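Local coordinates for protein SPI-1 type 3 secretion system secretin (Salmonella enterica subsp. enterica serovar Typhimurium, PDB 4G08) that forms the ring-shaped outer-membrane secretin of the type III secretion system, the injectisome through which effector proteins are injected into host cells, at residues P118-N123 with Y129-P134. Sequence-based numbering, arbitrary orientation.
Sequences PLRGDN and YVSGPP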
# COMPACT_ATOMS: atom_id res chain seq x y z
N PRO A 118 -4.40 -0.13 8.11
CA PRO A 118 -4.04 -0.46 9.47
C PRO A 118 -4.35 -1.91 9.82
O PRO A 118 -5.16 -2.55 9.15
CB PRO A 118 -4.91 0.48 10.30
CG PRO A 118 -6.12 0.68 9.47
CD PRO A 118 -5.61 0.72 8.06
N LEU A 119 -3.65 -2.42 10.82
CA LEU A 119 -3.93 -3.74 11.36
C LEU A 119 -5.15 -3.64 12.25
O LEU A 119 -5.27 -2.71 13.05
CB LEU A 119 -2.74 -4.21 12.20
CG LEU A 119 -1.63 -4.92 11.43
CD1 LEU A 119 -1.30 -4.20 10.14
CD2 LEU A 119 -0.40 -5.05 12.30
N ARG A 120 -6.08 -4.57 12.08
CA ARG A 120 -7.33 -4.53 12.83
C ARG A 120 -7.46 -5.78 13.66
O ARG A 120 -7.67 -6.87 13.12
CB ARG A 120 -8.52 -4.41 11.88
CG ARG A 120 -8.62 -3.06 11.20
CD ARG A 120 -8.79 -3.20 9.71
NE ARG A 120 -9.88 -4.11 9.38
CZ ARG A 120 -9.91 -4.85 8.29
NH1 ARG A 120 -8.91 -4.79 7.43
NH2 ARG A 120 -10.96 -5.63 8.05
N GLY A 121 -7.37 -5.63 14.97
CA GLY A 121 -7.37 -6.79 15.85
C GLY A 121 -7.77 -6.43 17.25
O GLY A 121 -8.34 -5.36 17.49
N ASP A 122 -7.53 -7.33 18.19
CA ASP A 122 -7.67 -7.00 19.59
C ASP A 122 -6.86 -7.93 20.46
O ASP A 122 -6.41 -8.99 20.02
CB ASP A 122 -9.13 -7.04 20.03
CG ASP A 122 -9.75 -8.41 19.87
OD1 ASP A 122 -9.74 -8.92 18.72
OD2 ASP A 122 -10.53 -8.80 20.76
N ASN A 123 -6.63 -7.50 21.69
CA ASN A 123 -5.66 -8.17 22.53
C ASN A 123 -6.22 -9.44 23.12
O ASN A 123 -5.60 -10.05 23.98
CB ASN A 123 -5.19 -7.27 23.65
CG ASN A 123 -6.32 -6.50 24.28
OD1 ASN A 123 -7.31 -7.09 24.70
ND2 ASN A 123 -6.25 -5.18 24.20
N TYR A 129 -6.81 -8.65 11.19
CA TYR A 129 -7.07 -8.47 9.76
C TYR A 129 -6.28 -7.31 9.20
O TYR A 129 -5.92 -6.38 9.91
CB TYR A 129 -8.54 -8.22 9.47
CG TYR A 129 -9.46 -9.23 10.07
CD1 TYR A 129 -9.59 -10.50 9.52
CD2 TYR A 129 -10.25 -8.91 11.15
CE1 TYR A 129 -10.41 -11.45 10.10
CE2 TYR A 129 -11.12 -9.82 11.70
CZ TYR A 129 -11.15 -11.10 11.20
OH TYR A 129 -11.88 -12.08 11.86
N VAL A 130 -5.97 -7.41 7.93
CA VAL A 130 -5.34 -6.33 7.22
C VAL A 130 -5.77 -6.39 5.77
O VAL A 130 -6.01 -7.47 5.23
CB VAL A 130 -3.81 -6.40 7.32
CG1 VAL A 130 -3.30 -7.71 6.75
CG2 VAL A 130 -3.17 -5.20 6.62
N SER A 131 -6.09 -5.22 5.23
CA SER A 131 -6.59 -5.12 3.88
C SER A 131 -5.89 -3.96 3.18
O SER A 131 -5.81 -2.85 3.72
CB SER A 131 -8.10 -4.89 3.88
OG SER A 131 -8.79 -5.97 4.49
N GLY A 132 -5.27 -4.25 2.05
CA GLY A 132 -4.53 -3.24 1.34
C GLY A 132 -3.85 -3.79 0.12
O GLY A 132 -4.15 -4.89 -0.34
N PRO A 133 -2.88 -3.03 -0.40
CA PRO A 133 -2.18 -3.45 -1.61
C PRO A 133 -1.50 -4.78 -1.40
O PRO A 133 -0.90 -5.02 -0.36
CB PRO A 133 -1.14 -2.35 -1.81
CG PRO A 133 -1.64 -1.18 -1.07
CD PRO A 133 -2.57 -1.65 0.00
N PRO A 134 -1.51 -5.63 -2.43
CA PRO A 134 -0.92 -6.94 -2.29
C PRO A 134 0.52 -6.92 -1.81
O PRO A 134 0.88 -7.65 -0.89
CB PRO A 134 -1.01 -7.49 -3.71
CG PRO A 134 -2.25 -6.88 -4.25
CD PRO A 134 -2.38 -5.53 -3.61
O HOH W 1 -6.52 -3.06 7.00
O HOH W 2 -11.30 -7.28 5.86
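Arg120 lays its guanidinium over the CB of Tyr129, which sits 3.7 Å above the guanidinium plane and offset toward its rim. The phenol itself leads away, so what covers the guanidinium is the base of the tyrosine rather than its ring; the guanidinium and phenol planes are 32° apart, and the two side chains cross at about a right angle. Two bends in the arginine chain, at chi2 and chi3, carry the group diagonally from Arg120 past Tyr129 to Ser131. There NH1 donates to Ser131 OG at 3.2 Å, a long but fairly straight bond (N-H...O 162°) with the oxygen close to the guanidinium plane. Ser131 OG in turn donates to Asn90 OD1, at the start of the neighbouring strand 89-94.

Two waters at the guanidinium edge, both in its plane, reinforce the link. One accepts from Arg120 NH1 and from Ser131 N and donates to Pro118 O at 2.6 Å, filling in where direct pairing of the backbones has ended. The other accepts from Arg120 NH2 and donates to Ser131 OG, so three bonds grip that hydroxyl. With contacts at both its edge and one face, the guanidinium is probably restrained in rotation.

Beneath this polar layer Arg120 N to Tyr129 O and Tyr129 N to Arg120 O, both 2.8 Å, make an antiparallel hydrogen-bonded pair. On the other face of the sheet Leu119 and Val130 run side by side, CD1 to CG2 at 4.1 Å, facing inward, and Leu119 packs on Phe103 and Leu107 of helix 100-109. The pairing defines a beta hairpin joining the short edge strand 120-121 to the central strand 127-132 of a three-stranded antiparallel sheet, in the short domain of the secretin's periplasmic part, a helix-backed sheet consistent with a ring-building motif.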